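PDB 6AVX: carboxylesterase SOBER1 from Arabidopsis thaliana, which hydrolyses carboxylic esters with a preference for short acyl chains, shows phospholipase A2 activity and dampens the hypersensitive response to the bacterial effector AvrBsT. Local coordinates for residues F7-H12 / S37-S42; G133-T138 / Q171-F176; N46-N51 / W59-E64; T26-S31 / K199-I204. The protein carries 1 engineered substitution. All coordinates share one frame; numbering follows the deposited sequence. Where two conformers were deposited one is given.

Interaction 1: residues F7-H12 / S37-S42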
# COMPACT_ATOMS: atom_id res chain seq x y z
N PHE A 7 2.30 11.32 10.06
CA PHE A 7 2.38 9.91 10.43
C PHE A 7 2.47 9.10 9.14
O PHE A 7 1.64 9.27 8.24
CB PHE A 7 1.11 9.52 11.18
CG PHE A 7 1.06 8.07 11.55
CD1 PHE A 7 1.85 7.57 12.56
CD2 PHE A 7 0.20 7.20 10.90
CE1 PHE A 7 1.81 6.23 12.90
CE2 PHE A 7 0.14 5.86 11.24
CZ PHE A 7 0.95 5.38 12.24
N ILE A 8 3.47 8.23 9.05
CA ILE A 8 3.69 7.40 7.87
C ILE A 8 3.71 5.95 8.33
O ILE A 8 4.59 5.54 9.10
CB ILE A 8 5.00 7.75 7.15
CG1 ILE A 8 5.03 9.26 6.83
CG2 ILE A 8 5.12 6.92 5.89
CD1 ILE A 8 6.32 9.74 6.20
N LEU A 9 2.73 5.18 7.86
CA LEU A 9 2.62 3.76 8.13
C LEU A 9 3.17 3.03 6.92
O LEU A 9 2.71 3.26 5.80
CB LEU A 9 1.14 3.41 8.32
CG LEU A 9 0.85 1.95 8.61
CD1 LEU A 9 1.49 1.54 9.92
CD2 LEU A 9 -0.64 1.68 8.63
N TRP A 10 4.16 2.16 7.12
CA TRP A 10 4.77 1.38 6.05
C TRP A 10 4.46 -0.09 6.24
O TRP A 10 4.75 -0.64 7.30
CB TRP A 10 6.29 1.56 6.02
CG TRP A 10 6.87 0.90 4.80
CD1 TRP A 10 7.13 -0.42 4.62
CD2 TRP A 10 7.20 1.55 3.56
NE1 TRP A 10 7.60 -0.65 3.34
CE2 TRP A 10 7.66 0.55 2.68
CE3 TRP A 10 7.18 2.86 3.13
CZ2 TRP A 10 8.08 0.83 1.39
CZ3 TRP A 10 7.59 3.14 1.83
CH2 TRP A 10 8.04 2.14 0.99
N LEU A 11 3.92 -0.74 5.21
CA LEU A 11 3.47 -2.12 5.26
C LEU A 11 4.38 -2.99 4.39
O LEU A 11 4.43 -2.82 3.17
CB LEU A 11 2.03 -2.22 4.79
CG LEU A 11 1.06 -1.35 5.58
CD1 LEU A 11 -0.33 -1.37 5.00
CD2 LEU A 11 1.04 -1.74 7.06
N HIS A 12 5.09 -3.92 5.03
CA HIS A 12 6.05 -4.78 4.36
C HIS A 12 5.35 -5.79 3.45
O HIS A 12 4.14 -6.00 3.49
CB HIS A 12 6.91 -5.51 5.41
CG HIS A 12 6.15 -6.49 6.25
ND1 HIS A 12 5.75 -7.72 5.78
CD2 HIS A 12 5.72 -6.42 7.53
CE1 HIS A 12 5.10 -8.37 6.74
NE2 HIS A 12 5.07 -7.61 7.82
N SER A 37 6.52 10.83 12.11
CA SER A 37 6.41 9.65 12.95
C SER A 37 6.14 8.45 12.06
O SER A 37 5.09 8.39 11.41
CB SER A 37 5.26 9.82 13.94
OG SER A 37 5.07 8.64 14.71
N TRP A 38 7.07 7.51 12.02
CA TRP A 38 6.94 6.33 11.18
C TRP A 38 6.49 5.15 12.02
O TRP A 38 6.83 5.04 13.20
CB TRP A 38 8.30 5.97 10.59
CG TRP A 38 8.84 6.92 9.60
CD1 TRP A 38 9.46 8.11 9.86
CD2 TRP A 38 8.82 6.78 8.18
NE1 TRP A 38 9.83 8.71 8.69
CE2 TRP A 38 9.47 7.91 7.64
CE3 TRP A 38 8.35 5.80 7.32
CZ2 TRP A 38 9.63 8.09 6.28
CZ3 TRP A 38 8.52 5.98 5.97
CH2 TRP A 38 9.16 7.12 5.46
N LEU A 39 5.76 4.23 11.39
CA LEU A 39 5.43 2.97 12.02
C LEU A 39 5.54 1.85 11.01
O LEU A 39 4.99 1.94 9.91
CB LEU A 39 4.02 3.02 12.61
CG LEU A 39 3.66 1.82 13.46
CD1 LEU A 39 4.50 1.76 14.73
CD2 LEU A 39 2.19 1.87 13.81
N PHE A 40 6.28 0.81 11.38
CA PHE A 40 6.53 -0.35 10.53
C PHE A 40 6.02 -1.58 11.28
O PHE A 40 6.81 -2.26 11.95
CB PHE A 40 8.03 -0.50 10.25
CG PHE A 40 8.60 0.56 9.33
CD1 PHE A 40 8.85 0.27 8.02
CD2 PHE A 40 8.91 1.84 9.80
CE1 PHE A 40 9.37 1.22 7.17
CE2 PHE A 40 9.45 2.78 8.94
CZ PHE A 40 9.67 2.47 7.64
N PRO A 41 4.73 -1.88 11.18
CA PRO A 41 4.18 -3.06 11.87
C PRO A 41 4.64 -4.34 11.19
O PRO A 41 5.17 -4.33 10.07
CB PRO A 41 2.67 -2.87 11.74
CG PRO A 41 2.52 -2.11 10.47
CD PRO A 41 3.68 -1.14 10.47
N SER A 42 4.39 -5.48 11.86
CA SER A 42 4.72 -6.79 11.31
C SER A 42 3.46 -7.63 11.20
O SER A 42 2.68 -7.72 12.16
CB SER A 42 5.73 -7.51 12.20
OG SER A 42 6.98 -6.86 12.13
O HOH W 1 5.88 -3.07 7.73
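Trp38 lays one face of its indole over Ile8, the two side chains pointing the same way. Ile8 CD1 sits 3.9 Å from the centroid of the six-membered ring as a CH-pi contact, while Ile8 CG2 reaches Trp38 CZ3 at 3.5 Å. Further along the same face, Trp10 and Phe40 cross with near-parallel but slipped rings, planes 26° apart; the tight touch is Trp10 CB over the Phe40 face, 3.3 Å from CE1. Phe7, Leu9 and Leu39 occupy the other face. Phe7 has its CG anti to the backbone N (chi1 177°), and at the far end of its ring CZ lies 3.9 Å from Leu39 CB. The Leu9 side chain crosses the Pro41 ring at about a right angle, CD1 touching Pro41 CD. These side chains hang on two neighbouring parallel strands of the alpha/beta-hydrolase sheet, 37-39 at its margin and 7-11 one place inward, bonded on its far side to strand 102-107. Ile8 N to Ser37 O, Leu39 N to Ile8 O and Trp10 N to Leu39 O join the pair, the last bond nearly straight at 173°. Beyond Leu39 the segments diverge, and a water links them: it donates to Trp10 O (2.7 Å) and Pro41 O (2.8 Å) and accepts from His12 N. The His12 ring presents its edge to Pro41 O, CD2 at 3.3 Å, and its NE2 is hydrogen-bonded to Ala43 N.

Interaction 2: residues G133-T138 / Q171-F176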
# COMPACT_ATOMS: atom_id res chain seq x y z
N GLY A 133 2.33 -3.15 -6.17
CA GLY A 133 1.20 -3.85 -5.62
C GLY A 133 0.23 -4.35 -6.68
O GLY A 133 0.55 -4.46 -7.87
N TRP A 134 -0.98 -4.64 -6.23
CA TRP A 134 -2.05 -5.10 -7.10
C TRP A 134 -3.36 -4.75 -6.43
O TRP A 134 -3.40 -4.36 -5.28
CB TRP A 134 -1.94 -6.60 -7.38
CG TRP A 134 -2.12 -7.49 -6.18
CD1 TRP A 134 -3.29 -8.06 -5.76
CD2 TRP A 134 -1.10 -7.97 -5.29
NE1 TRP A 134 -3.06 -8.84 -4.66
CE2 TRP A 134 -1.73 -8.83 -4.36
CE3 TRP A 134 0.28 -7.79 -5.21
CZ2 TRP A 134 -1.02 -9.48 -3.35
CZ3 TRP A 134 0.98 -8.44 -4.22
CH2 TRP A 134 0.33 -9.29 -3.31
N VAL A 135 -4.46 -4.88 -7.18
CA VAL A 135 -5.79 -4.61 -6.67
C VAL A 135 -6.30 -5.88 -6.00
O VAL A 135 -6.49 -6.89 -6.69
CB VAL A 135 -6.74 -4.16 -7.78
CG1 VAL A 135 -8.12 -3.85 -7.21
CG2 VAL A 135 -6.18 -2.92 -8.47
N PRO A 136 -6.51 -5.89 -4.67
CA PRO A 136 -6.73 -7.16 -3.98
C PRO A 136 -8.19 -7.51 -3.79
O PRO A 136 -8.54 -8.29 -2.91
CB PRO A 136 -6.05 -6.93 -2.63
CG PRO A 136 -6.35 -5.54 -2.36
CD PRO A 136 -6.27 -4.82 -3.69
N PHE A 137 -9.05 -6.95 -4.63
CA PHE A 137 -10.47 -7.25 -4.59
C PHE A 137 -11.07 -6.92 -5.94
O PHE A 137 -10.42 -6.33 -6.80
CB PHE A 137 -11.18 -6.58 -3.39
CG PHE A 137 -10.71 -5.17 -3.04
CD1 PHE A 137 -10.37 -4.25 -4.02
CD2 PHE A 137 -10.66 -4.76 -1.72
CE1 PHE A 137 -9.96 -2.96 -3.67
CE2 PHE A 137 -10.27 -3.49 -1.37
CZ PHE A 137 -9.93 -2.58 -2.34
N THR A 138 -12.32 -7.34 -6.14
CA THR A 138 -13.05 -7.07 -7.37
C THR A 138 -13.82 -5.77 -7.24
O THR A 138 -13.89 -5.15 -6.17
CB THR A 138 -14.04 -8.18 -7.71
OG1 THR A 138 -15.16 -8.09 -6.82
CG2 THR A 138 -13.41 -9.58 -7.62
N GLN A 171 -0.93 -1.59 -13.86
CA GLN A 171 -1.70 -0.79 -14.80
C GLN A 171 -3.19 -1.01 -14.63
O GLN A 171 -3.98 -0.07 -14.81
CB GLN A 171 -1.30 -1.14 -16.23
CG GLN A 171 0.12 -0.74 -16.62
CD GLN A 171 0.46 -1.18 -18.03
OE1 GLN A 171 0.43 -2.37 -18.36
NE2 GLN A 171 0.77 -0.22 -18.89
N ALA A 172 -3.61 -2.22 -14.26
CA ALA A 172 -5.03 -2.51 -14.08
C ALA A 172 -5.65 -1.70 -12.95
O ALA A 172 -6.88 -1.54 -12.92
CB ALA A 172 -5.23 -4.00 -13.77
N ALA A 173 -4.85 -1.19 -12.03
CA ALA A 173 -5.41 -0.37 -10.97
C ALA A 173 -6.02 0.91 -11.52
O ALA A 173 -6.92 1.48 -10.90
CB ALA A 173 -4.33 -0.02 -9.95
N LEU A 174 -5.54 1.38 -12.68
CA LEU A 174 -5.99 2.68 -13.16
C LEU A 174 -7.46 2.66 -13.55
O LEU A 174 -8.21 3.52 -13.07
CB LEU A 174 -5.06 3.18 -14.27
CG LEU A 174 -3.62 3.41 -13.79
CD1 LEU A 174 -2.71 3.84 -14.95
CD2 LEU A 174 -3.56 4.43 -12.66
N PRO A 175 -7.94 1.74 -14.37
CA PRO A 175 -9.38 1.74 -14.65
C PRO A 175 -10.22 1.39 -13.45
O PRO A 175 -11.35 1.88 -13.32
CB PRO A 175 -9.54 0.74 -15.80
CG PRO A 175 -8.29 -0.05 -15.82
CD PRO A 175 -7.20 0.80 -15.24
N PHE A 176 -9.71 0.55 -12.55
CA PHE A 176 -10.43 0.25 -11.32
C PHE A 176 -10.62 1.52 -10.50
O PHE A 176 -11.73 1.82 -10.04
CB PHE A 176 -9.65 -0.80 -10.53
CG PHE A 176 -10.29 -1.19 -9.24
CD1 PHE A 176 -11.12 -2.28 -9.17
CD2 PHE A 176 -10.04 -0.47 -8.09
CE1 PHE A 176 -11.71 -2.64 -7.97
CE2 PHE A 176 -10.64 -0.83 -6.89
CZ PHE A 176 -11.47 -1.90 -6.84
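Ala173 is the first residue of segment 171-176 to meet the loop 133-138: its CA and CB both pack against the CG2 methyl of Val135, with CB to CG2 at 3.7 Å. The backbones approach most closely here, the CA atoms of Val135 and Ala173 lying 6.1 Å apart. Leu174 turns away from the loop and packs on Cys184 and Phe186 of strand 184-189, so the helix has the sheet edge on one side and the loop on another. One turn after Ala173, Phe176 reaches across to the loop. Its CG stands anti to the backbone N (chi1 -180°), and its ring receives the other methyl of Val135 on one face: CG1 sits over the ring centre, 3.7 Å from the centroid and only 3° off the normal. The two branches of one valine are thus divided between two helix residues, CG2 to Ala173 and CG1 to Phe176. The Phe176 ring also meets Phe137. Their planes are 21° apart, but the rings are strongly offset and share little of their faces, and the touch is made by Phe137 CE1 and Phe176 CZ at 3.7 Å. At the ring edge, Phe176 CE1 lies 3.8 Å from Thr138 O. No hydrogen bond crosses this contact, which is mainly apolar. Away from the annotated catalytic residues, it joins two connections of the alpha/beta-hydrolase fold: the loop that follows strand 127-131, and helix 173-180, which precedes strand 184-189.

Interaction 3: residues N46-N51 / W59-E64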
# COMPACT_ATOMS: atom_id res chain seq x y z
N ASN A 46 0.92 -16.48 9.23
CA ASN A 46 -0.23 -17.13 8.64
C ASN A 46 0.24 -18.14 7.61
O ASN A 46 1.30 -17.96 7.00
CB ASN A 46 -1.13 -16.12 7.91
CG ASN A 46 -1.81 -15.16 8.84
OD1 ASN A 46 -2.63 -15.55 9.68
ND2 ASN A 46 -1.52 -13.88 8.69
N PRO A 47 -0.53 -19.21 7.37
CA PRO A 47 -0.23 -20.06 6.21
C PRO A 47 -0.47 -19.29 4.92
O PRO A 47 -1.34 -18.42 4.83
CB PRO A 47 -1.23 -21.22 6.34
CG PRO A 47 -1.88 -21.04 7.67
CD PRO A 47 -1.76 -19.63 8.05
N VAL A 48 0.34 -19.60 3.91
CA VAL A 48 0.28 -18.90 2.63
C VAL A 48 0.11 -19.92 1.51
O VAL A 48 0.98 -20.77 1.29
CB VAL A 48 1.50 -18.01 2.40
CG1 VAL A 48 1.41 -17.31 1.05
CG2 VAL A 48 1.63 -17.00 3.52
N THR A 49 -1.01 -19.81 0.79
CA THR A 49 -1.37 -20.81 -0.21
C THR A 49 -0.34 -20.90 -1.34
O THR A 49 0.00 -22.00 -1.78
CB THR A 49 -2.77 -20.49 -0.73
OG1 THR A 49 -3.71 -20.65 0.34
CG2 THR A 49 -3.16 -21.38 -1.88
N CYS A 50 0.19 -19.77 -1.81
CA CYS A 50 1.15 -19.85 -2.91
C CYS A 50 2.44 -20.53 -2.48
O CYS A 50 3.22 -20.95 -3.35
CB CYS A 50 1.42 -18.46 -3.50
SG CYS A 50 2.25 -17.30 -2.41
N ASN A 51 2.68 -20.64 -1.18
CA ASN A 51 3.84 -21.34 -0.63
C ASN A 51 3.43 -22.67 -0.01
O ASN A 51 4.03 -23.14 0.95
CB ASN A 51 4.58 -20.45 0.36
CG ASN A 51 5.31 -19.33 -0.35
OD1 ASN A 51 5.93 -19.55 -1.39
ND2 ASN A 51 5.21 -18.11 0.18
N TRP A 59 0.26 -10.53 5.39
CA TRP A 59 -0.90 -9.72 5.72
C TRP A 59 -2.22 -10.43 5.41
O TRP A 59 -3.20 -10.23 6.12
CB TRP A 59 -0.85 -8.38 4.99
CG TRP A 59 0.28 -7.50 5.42
CD1 TRP A 59 1.40 -7.19 4.71
CD2 TRP A 59 0.42 -6.86 6.69
NE1 TRP A 59 2.22 -6.40 5.46
CE2 TRP A 59 1.65 -6.18 6.68
CE3 TRP A 59 -0.37 -6.78 7.84
CZ2 TRP A 59 2.12 -5.44 7.77
CZ3 TRP A 59 0.10 -6.06 8.91
CH2 TRP A 59 1.32 -5.40 8.87
N PHE A 60 -2.28 -11.18 4.32
CA PHE A 60 -3.50 -11.84 3.86
C PHE A 60 -3.07 -12.93 2.88
O PHE A 60 -1.97 -12.88 2.34
CB PHE A 60 -4.48 -10.83 3.23
CG PHE A 60 -3.92 -10.09 2.03
CD1 PHE A 60 -3.91 -10.69 0.78
CD2 PHE A 60 -3.42 -8.80 2.14
CE1 PHE A 60 -3.39 -10.01 -0.33
CE2 PHE A 60 -2.92 -8.12 1.02
CZ PHE A 60 -2.91 -8.73 -0.20
N ASP A 61 -3.92 -13.91 2.65
CA ASP A 61 -3.49 -15.04 1.86
C ASP A 61 -3.33 -14.64 0.40
O ASP A 61 -4.11 -13.84 -0.13
CB ASP A 61 -4.46 -16.20 1.99
CG ASP A 61 -3.88 -17.52 1.52
OD1 ASP A 61 -2.64 -17.65 1.42
OD2 ASP A 61 -4.70 -18.43 1.27
N VAL A 62 -2.32 -15.22 -0.24
CA VAL A 62 -1.97 -14.98 -1.63
C VAL A 62 -2.08 -16.34 -2.32
O VAL A 62 -1.26 -17.23 -2.06
CB VAL A 62 -0.55 -14.40 -1.75
CG1 VAL A 62 -0.17 -14.22 -3.22
CG2 VAL A 62 -0.45 -13.09 -0.98
N PRO A 63 -3.10 -16.56 -3.16
CA PRO A 63 -3.28 -17.91 -3.73
C PRO A 63 -2.22 -18.31 -4.74
O PRO A 63 -1.88 -19.50 -4.81
CB PRO A 63 -4.66 -17.83 -4.40
CG PRO A 63 -5.36 -16.71 -3.73
CD PRO A 63 -4.29 -15.72 -3.34
N GLU A 64 -1.68 -17.37 -5.51
CA GLU A 64 -0.94 -17.73 -6.70
C GLU A 64 0.09 -16.66 -7.01
O GLU A 64 -0.11 -15.47 -6.73
CB GLU A 64 -1.85 -17.81 -7.94
CG GLU A 64 -2.51 -19.15 -8.16
CD GLU A 64 -2.92 -19.36 -9.61
OE1 GLU A 64 -2.63 -18.47 -10.45
OE2 GLU A 64 -3.52 -20.41 -9.91
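Thr49 and Asp61 make the polar centre of this contact, the carboxylate of Asp61 taking two bonds from the one threonine. Thr49 N donates to Asp61 OD1 at 2.8 Å and nearly straight (173°), and Thr49 OG1 donates to Asp61 OD2 at 2.6 Å. Both oxygens use their syn lone pairs, so backbone N-H and hydroxyl together fill the mouth of the carboxylate and should fix its rotation. Asp61 has its CG anti to the backbone N (chi1 -164°), and the Thr49 side chain crosses it at about a right angle. OD1 also receives a weak bond from Val62 N within its own segment, while Asp61 N is held by donation to Ser77 OG. One residue further along both segments a backbone bond follows: Cys50 N to Val62 O, 2.9 Å, bent at the hydrogen to 135° although it meets the acceptor nearly along the C=O axis.

The apolar contacts are few, chiefly Cys50 SG at 4.0 Å from Val62 CG1. In addition, the CG2 methyl of Thr49 makes van der Waals contact with the backbone of Pro63, 3.7 Å from Pro63 O. The next layer inward is reached by Val62, which touches Gln109, beside the predicted nucleophile.

Together the bonds tie the short 3-10 turn at 49-50, which follows strand 45-48 of a two-stranded antiparallel hairpin, to the loop leaving its partner strand 54-57. The hairpin is an excursion from the central sheet of this alpha/beta hydrolase, and the side chain of Val62 comes within about 8 Å of that of Ser108, the nucleophile by similarity.

Interaction 4: residues T26-S31 / K199-I204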
# COMPACT_ATOMS: atom_id res chain seq x y z
N THR A 26 15.30 6.17 6.49
CA THR A 26 16.56 6.90 6.37
C THR A 26 16.82 7.39 4.96
O THR A 26 17.73 8.19 4.76
CB THR A 26 17.76 6.07 6.85
OG1 THR A 26 18.06 5.01 5.93
CG2 THR A 26 17.50 5.50 8.22
N GLN A 27 16.05 6.93 3.96
CA GLN A 27 16.14 7.49 2.62
C GLN A 27 15.30 8.74 2.45
O GLN A 27 15.40 9.42 1.42
CB GLN A 27 15.71 6.43 1.60
CG GLN A 27 16.66 5.25 1.54
CD GLN A 27 18.06 5.67 1.18
OE1 GLN A 27 18.25 6.48 0.27
NE2 GLN A 27 19.04 5.16 1.90
N PHE A 28 14.47 9.07 3.44
CA PHE A 28 13.64 10.27 3.43
C PHE A 28 14.40 11.29 4.27
O PHE A 28 14.17 11.44 5.47
CB PHE A 28 12.26 9.97 4.00
CG PHE A 28 11.41 9.08 3.12
CD1 PHE A 28 11.75 7.75 2.91
CD2 PHE A 28 10.27 9.57 2.51
CE1 PHE A 28 10.97 6.93 2.09
CE2 PHE A 28 9.49 8.76 1.69
CZ PHE A 28 9.85 7.44 1.48
N LYS A 29 15.34 11.97 3.62
CA LYS A 29 16.34 12.80 4.29
C LYS A 29 15.97 14.28 4.33
O LYS A 29 16.75 15.08 4.86
CB LYS A 29 17.70 12.63 3.61
CG LYS A 29 18.23 11.23 3.70
CD LYS A 29 19.62 11.15 3.11
CE LYS A 29 20.17 9.74 3.11
NZ LYS A 29 20.44 9.24 4.47
N SER A 30 14.82 14.67 3.80
CA SER A 30 14.48 16.08 3.73
C SER A 30 14.19 16.67 5.10
O SER A 30 13.75 15.99 6.02
CB SER A 30 13.26 16.29 2.84
OG SER A 30 12.12 15.68 3.40
N SER A 31 14.39 17.99 5.21
CA SER A 31 13.94 18.70 6.40
C SER A 31 12.45 18.52 6.62
O SER A 31 11.98 18.35 7.75
CB SER A 31 14.28 20.18 6.29
OG SER A 31 15.67 20.38 6.22
N LYS A 199 15.64 5.96 -5.89
CA LYS A 199 14.99 7.03 -6.63
C LYS A 199 13.48 6.94 -6.50
O LYS A 199 12.78 7.97 -6.46
CB LYS A 199 15.42 7.02 -8.09
CG LYS A 199 14.97 5.81 -8.89
CD LYS A 199 15.54 5.83 -10.31
CE LYS A 199 17.05 5.57 -10.34
NZ LYS A 199 17.41 4.22 -9.81
N GLU A 200 12.94 5.73 -6.48
CA GLU A 200 11.51 5.52 -6.28
C GLU A 200 11.07 6.09 -4.93
O GLU A 200 10.01 6.74 -4.83
CB GLU A 200 11.26 4.02 -6.38
CG GLU A 200 9.85 3.59 -6.25
CD GLU A 200 9.73 2.08 -6.23
OE1 GLU A 200 8.60 1.57 -6.43
OE2 GLU A 200 10.75 1.38 -6.03
N LEU A 201 11.87 5.88 -3.89
CA LEU A 201 11.57 6.43 -2.58
C LEU A 201 11.66 7.95 -2.58
O LEU A 201 10.84 8.62 -1.96
CB LEU A 201 12.52 5.85 -1.52
CG LEU A 201 12.38 4.35 -1.26
CD1 LEU A 201 13.41 3.91 -0.26
CD2 LEU A 201 10.97 4.03 -0.77
N LYS A 202 12.66 8.52 -3.26
CA LYS A 202 12.77 9.97 -3.30
C LYS A 202 11.55 10.59 -3.98
O LYS A 202 11.11 11.68 -3.61
CB LYS A 202 14.03 10.39 -4.06
CG LYS A 202 15.34 9.93 -3.47
CD LYS A 202 15.57 10.44 -2.09
CE LYS A 202 16.97 10.06 -1.62
NZ LYS A 202 17.26 10.53 -0.25
N TYR A 203 11.02 9.94 -5.01
CA TYR A 203 9.83 10.45 -5.66
C TYR A 203 8.62 10.39 -4.74
O TYR A 203 7.81 11.34 -4.69
CB TYR A 203 9.56 9.65 -6.93
CG TYR A 203 8.58 10.29 -7.86
CD1 TYR A 203 8.99 11.27 -8.75
CD2 TYR A 203 7.23 9.93 -7.88
CE1 TYR A 203 8.11 11.87 -9.62
CE2 TYR A 203 6.34 10.53 -8.75
CZ TYR A 203 6.79 11.50 -9.61
OH TYR A 203 5.92 12.10 -10.49
N ILE A 204 8.48 9.31 -3.97
CA ILE A 204 7.44 9.25 -2.96
C ILE A 204 7.62 10.38 -1.95
O ILE A 204 6.65 11.03 -1.56
CB ILE A 204 7.42 7.86 -2.29
CG1 ILE A 204 6.99 6.79 -3.30
CG2 ILE A 204 6.50 7.86 -1.06
CD1 ILE A 204 7.38 5.40 -2.92
O HOH W 2 15.76 12.62 0.78
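A bend at chi2 (-61°) turns CD of Lys202, and the extended chi3 and chi4 carry NZ on to the loop 26-31, although CB points away from it. NZ donates to Gln27 O at 2.7 Å, tilted 27° from the carbonyl plane, and also to a water 2.8 Å away that accepts from Lys29 N as well. A chi1 of -69° sets Phe28 CG anti to its carbonyl carbon, beside the backbone N. The Phe28 side chain crosses that of Leu201 at about a right angle, CE1 lying 4.1 Å from Leu201 CD2, and the ring edge meets Ile204 CG2 at CE2. On the other branch of the same leucine, CD1 packs against Gln27 CB and CG, 3.9 Å from CB. Trp38 of the sheet's marginal strand meets the Phe28 ring edge-to-face, so this ring links that strand to helix 198-212. Lys29 NZ binds Thr26 O instead and stays 5.8 Å from Lys202 NZ. The positive charge of Lys202 is thus met by a carbonyl and a water, a pairing likely to polarise the Gln27 carbonyl, while the apolar half of the contact lies on the buried Leu201 and Ile204.

Overall arrangement
Interaction 1 is the most buried in character, two strands of the central sheet joined by regular backbone bonds with side chains on both faces; the others join loops to neighbouring elements. The contacts form a series, 4 to 1 to 3 to 2. Trp10 and Trp38 pack on Leu201 and Phe28 of interaction 4, while His12 O bonds Trp59 NE1 of interaction 3, whose hairpin follows strand 37-39 in the chain. Interaction 2 touches neither interaction 1 nor interaction 4 but meets interaction 3 where Trp134 packs on Phe60. Chemistry varies with place: interaction 2 is mainly apolar, without hydrogen bonds across it, interaction 3, farther out, relies on a carboxylate, and interaction 4, equally peripheral, combines a lysine and water with an apolar base.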